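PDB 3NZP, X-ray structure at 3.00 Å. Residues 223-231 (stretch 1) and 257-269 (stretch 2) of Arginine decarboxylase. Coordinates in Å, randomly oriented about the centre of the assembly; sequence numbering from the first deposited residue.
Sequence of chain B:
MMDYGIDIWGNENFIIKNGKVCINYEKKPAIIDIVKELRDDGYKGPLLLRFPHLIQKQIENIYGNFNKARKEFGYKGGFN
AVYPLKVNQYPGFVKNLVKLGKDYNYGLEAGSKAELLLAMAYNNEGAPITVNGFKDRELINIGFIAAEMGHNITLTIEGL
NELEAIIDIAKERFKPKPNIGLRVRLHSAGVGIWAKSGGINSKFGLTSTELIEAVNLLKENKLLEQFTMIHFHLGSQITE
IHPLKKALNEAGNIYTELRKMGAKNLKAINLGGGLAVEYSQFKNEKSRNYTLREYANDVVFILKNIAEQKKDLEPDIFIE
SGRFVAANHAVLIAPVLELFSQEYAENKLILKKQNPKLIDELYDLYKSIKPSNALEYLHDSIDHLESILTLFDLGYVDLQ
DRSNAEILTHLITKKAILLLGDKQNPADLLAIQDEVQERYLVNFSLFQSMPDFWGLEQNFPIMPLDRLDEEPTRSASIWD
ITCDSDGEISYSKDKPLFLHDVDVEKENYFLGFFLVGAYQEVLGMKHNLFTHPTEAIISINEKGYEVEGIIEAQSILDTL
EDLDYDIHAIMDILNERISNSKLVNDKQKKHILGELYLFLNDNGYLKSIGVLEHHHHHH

Stretch 1 223-231: LLEQFTMIH
Stretch 2 257-269: ELRKMGAKNLKAI

The two stretches end as neighbouring parallel strands; the helix that opens stretch 2 runs roughly the opposite way. Stretch 1 passes from three residues, Leu-224 to Gln-226, with helical phi/psi but without the regular helix bonds, into the strand 227-231. Stretch 2 closes a helix, turns, and enters its strand at Ala-268. CA atoms pair Thr-228 with Leu-266 (3.9 Å), Met-229 with Ala-268 (4.6 Å) and Ile-230 with Ile-269 (5.1 Å).

The helix ends in a Schellman motif: Gly-262 N donates to Arg-259 O (2.9 Å) and Ala-263 N to Leu-258 O (3.3 Å). Gly-262 has phi/psi 116/-14, where a CB would jam against the preceding carbonyl, so glycine fits. A type I turn follows, Ala-263 to Leu-266, closed by Leu-266 N to Ala-263 O (3.1 Å). That amide is thus satisfied within its own turn, and although Phe-227 O lies 3.2 Å from Leu-266 N, the angle is too poor for a bond.

Across the stretches, Thr-228 O accepts from Lys-267 N (3.0 Å, 154°) and, weakly, from Ala-268 N (3.2 Å, 121°). Ile-230 N then donates to Ala-268 O (3.2 Å, 157°), which also receives a CA-H contact from Met-229 CA (3.2 Å).

Buried Phe-227, Leu-258, Leu-266, Ile-230 and Ile-269 suit the interior because their hydrocarbon side chains leave no polar group unsatisfied. Phe-227 (chi1 t, chi2 23°) has Leu-266 CB over one ring face and Leu-258 CD2 at its edge, 3.8 Å from CZ; Ala-263 CB lies 3.6 Å from Phe-227 CD2. Leu-266 (t, p) also sends CD1 to 3.9 Å from Ile-230 CG2. On one sheet face Ile-230 (p, t) meets Ile-269 (m, t), CG1 to CG1 3.8 Å; on the other, selenomethionine Met-229 (p, t, p) meets Ala-268, CB to CB 3.7 Å. Toward the surface, Asn-265 (chi1 -117°) places ND2 2.6 Å from Glu-225 OE2 (m, m).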

# COMPACT_ATOMS: atom_id res chain seq x y z
N LEU B 223 6.56 -41.90 -9.38
CA LEU B 223 7.04 -40.54 -9.59
C LEU B 223 7.97 -40.08 -8.45
O LEU B 223 8.40 -38.93 -8.43
CB LEU B 223 5.84 -39.59 -9.72
CG LEU B 223 5.67 -38.74 -10.99
CD1 LEU B 223 6.08 -39.51 -12.22
CD2 LEU B 223 4.20 -38.30 -11.10
N LEU B 224 8.27 -40.98 -7.52
CA LEU B 224 9.13 -40.61 -6.41
C LEU B 224 10.40 -39.96 -6.90
O LEU B 224 11.01 -39.17 -6.19
CB LEU B 224 9.46 -41.83 -5.56
CG LEU B 224 8.39 -42.24 -4.54
CD1 LEU B 224 8.89 -43.40 -3.71
CD2 LEU B 224 8.06 -41.06 -3.63
N GLU B 225 10.78 -40.30 -8.12
CA GLU B 225 11.98 -39.74 -8.71
C GLU B 225 11.94 -38.21 -8.73
O GLU B 225 12.97 -37.55 -8.65
CB GLU B 225 12.12 -40.25 -10.14
CG GLU B 225 12.40 -41.74 -10.24
CD GLU B 225 13.86 -42.08 -9.97
OE1 GLU B 225 14.24 -43.26 -10.16
OE2 GLU B 225 14.63 -41.17 -9.58
N GLN B 226 10.74 -37.65 -8.82
CA GLN B 226 10.59 -36.21 -8.88
C GLN B 226 10.66 -35.53 -7.54
O GLN B 226 11.21 -34.43 -7.42
CB GLN B 226 9.28 -35.85 -9.57
CG GLN B 226 9.07 -36.57 -10.89
CD GLN B 226 10.33 -36.63 -11.74
OE1 GLN B 226 10.92 -35.60 -12.10
NE2 GLN B 226 10.75 -37.85 -12.08
N PHE B 227 10.10 -36.17 -6.51
CA PHE B 227 10.13 -35.59 -5.17
C PHE B 227 11.58 -35.37 -4.75
O PHE B 227 12.24 -36.30 -4.30
CB PHE B 227 9.40 -36.52 -4.21
CG PHE B 227 9.28 -35.99 -2.82
CD1 PHE B 227 9.36 -34.63 -2.57
CD2 PHE B 227 9.08 -36.85 -1.75
CE1 PHE B 227 9.24 -34.13 -1.27
CE2 PHE B 227 8.96 -36.37 -0.45
CZ PHE B 227 9.04 -35.00 -0.21
N THR B 228 12.08 -34.15 -4.88
CA THR B 228 13.46 -33.88 -4.50
C THR B 228 13.70 -32.92 -3.35
O THR B 228 14.82 -32.86 -2.82
CB THR B 228 14.25 -33.38 -5.71
OG1 THR B 228 13.64 -32.20 -6.24
CG2 THR B 228 14.30 -34.45 -6.76
N MSE B 229 12.69 -32.14 -2.97
CA MSE B 229 12.86 -31.21 -1.85
C MSE B 229 11.58 -30.83 -1.14
O MSE B 229 10.49 -30.86 -1.72
CB MSE B 229 13.57 -29.92 -2.27
CG MSE B 229 12.75 -29.00 -3.15
SE MSE B 229 13.37 -27.12 -3.20
CE MSE B 229 15.10 -27.32 -4.07
N ILE B 230 11.72 -30.51 0.15
CA ILE B 230 10.61 -30.05 0.97
C ILE B 230 10.89 -28.56 1.21
O ILE B 230 12.04 -28.14 1.26
CB ILE B 230 10.51 -30.76 2.35
CG1 ILE B 230 11.77 -30.58 3.15
CG2 ILE B 230 10.28 -32.22 2.17
CD1 ILE B 230 11.60 -31.13 4.52
N HIS B 231 9.83 -27.78 1.36
CA HIS B 231 9.97 -26.34 1.55
C HIS B 231 9.00 -25.84 2.61
O HIS B 231 7.91 -26.39 2.77
CB HIS B 231 9.73 -25.64 0.19
CG HIS B 231 9.46 -24.17 0.28
ND1 HIS B 231 8.18 -23.65 0.33
CD2 HIS B 231 10.30 -23.11 0.33
CE1 HIS B 231 8.24 -22.33 0.41
NE2 HIS B 231 9.52 -21.98 0.41
N GLU B 257 12.30 -38.47 8.07
CA GLU B 257 11.17 -39.40 8.09
C GLU B 257 10.64 -39.71 6.70
O GLU B 257 10.22 -40.84 6.42
CB GLU B 257 10.04 -38.84 8.95
CG GLU B 257 10.22 -39.06 10.42
CD GLU B 257 10.29 -40.53 10.77
OE1 GLU B 257 9.40 -41.29 10.33
OE2 GLU B 257 11.24 -40.93 11.49
N LEU B 258 10.64 -38.70 5.84
CA LEU B 258 10.15 -38.85 4.49
C LEU B 258 11.11 -39.71 3.68
O LEU B 258 10.69 -40.49 2.84
CB LEU B 258 9.96 -37.48 3.84
CG LEU B 258 8.54 -37.03 3.50
CD1 LEU B 258 7.51 -37.61 4.45
CD2 LEU B 258 8.49 -35.52 3.56
N ARG B 259 12.41 -39.57 3.93
CA ARG B 259 13.36 -40.37 3.20
C ARG B 259 13.24 -41.84 3.60
O ARG B 259 13.31 -42.73 2.75
CB ARG B 259 14.78 -39.92 3.47
CG ARG B 259 15.09 -38.55 2.97
CD ARG B 259 16.56 -38.46 2.71
NE ARG B 259 16.97 -39.58 1.88
CZ ARG B 259 18.12 -39.65 1.23
NH1 ARG B 259 19.00 -38.65 1.31
NH2 ARG B 259 18.39 -40.71 0.48
N LYS B 260 13.06 -42.07 4.89
CA LYS B 260 12.94 -43.42 5.42
C LYS B 260 11.68 -44.06 4.85
O LYS B 260 11.54 -45.28 4.84
CB LYS B 260 12.84 -43.39 6.95
CG LYS B 260 12.82 -44.78 7.60
CD LYS B 260 12.59 -44.74 9.11
CE LYS B 260 11.17 -44.31 9.47
NZ LYS B 260 10.94 -44.29 10.95
N MSE B 261 10.79 -43.22 4.36
CA MSE B 261 9.53 -43.69 3.82
C MSE B 261 9.63 -44.09 2.36
O MSE B 261 8.64 -44.51 1.75
CB MSE B 261 8.50 -42.59 4.00
CG MSE B 261 7.09 -43.03 3.79
SE MSE B 261 5.94 -41.56 4.23
CE MSE B 261 6.67 -41.21 6.02
N GLY B 262 10.82 -43.95 1.79
CA GLY B 262 11.03 -44.32 0.40
C GLY B 262 11.41 -43.17 -0.51
O GLY B 262 11.86 -43.39 -1.64
N ALA B 263 11.22 -41.94 -0.04
CA ALA B 263 11.54 -40.75 -0.83
C ALA B 263 13.05 -40.61 -0.96
O ALA B 263 13.63 -39.64 -0.47
CB ALA B 263 10.95 -39.53 -0.16
N LYS B 264 13.68 -41.54 -1.65
CA LYS B 264 15.12 -41.51 -1.81
C LYS B 264 15.69 -40.32 -2.55
O LYS B 264 16.82 -39.89 -2.30
CB LYS B 264 15.61 -42.82 -2.45
CG LYS B 264 16.05 -43.85 -1.40
CD LYS B 264 14.93 -44.12 -0.37
CE LYS B 264 15.46 -44.70 0.94
NZ LYS B 264 16.33 -43.75 1.71
N ASN B 265 14.89 -39.76 -3.45
CA ASN B 265 15.35 -38.61 -4.21
C ASN B 265 15.26 -37.31 -3.44
O ASN B 265 15.80 -36.29 -3.87
CB ASN B 265 14.58 -38.50 -5.50
CG ASN B 265 15.46 -38.65 -6.70
OD1 ASN B 265 16.52 -38.01 -6.78
ND2 ASN B 265 15.04 -39.49 -7.64
N LEU B 266 14.57 -37.35 -2.31
CA LEU B 266 14.44 -36.18 -1.47
C LEU B 266 15.81 -35.89 -0.86
O LEU B 266 16.25 -36.59 0.06
CB LEU B 266 13.41 -36.43 -0.38
CG LEU B 266 13.32 -35.40 0.74
CD1 LEU B 266 13.15 -33.99 0.18
CD2 LEU B 266 12.15 -35.78 1.64
N LYS B 267 16.48 -34.87 -1.38
CA LYS B 267 17.80 -34.52 -0.92
C LYS B 267 18.02 -33.04 -0.65
O LYS B 267 19.17 -32.58 -0.58
CB LYS B 267 18.83 -35.01 -1.94
CG LYS B 267 18.76 -36.51 -2.19
CD LYS B 267 19.90 -36.96 -3.09
CE LYS B 267 19.84 -38.45 -3.37
NZ LYS B 267 21.10 -38.87 -4.04
N ALA B 268 16.94 -32.29 -0.47
CA ALA B 268 17.10 -30.88 -0.19
C ALA B 268 15.98 -30.31 0.66
O ALA B 268 14.85 -30.81 0.64
CB ALA B 268 17.22 -30.09 -1.49
N ILE B 269 16.32 -29.28 1.42
CA ILE B 269 15.36 -28.60 2.26
C ILE B 269 15.41 -27.12 1.90
O ILE B 269 16.49 -26.51 1.85
CB ILE B 269 15.66 -28.80 3.75
CG1 ILE B 269 15.44 -30.26 4.15
CG2 ILE B 269 14.75 -27.95 4.58
CD1 ILE B 269 15.67 -30.53 5.63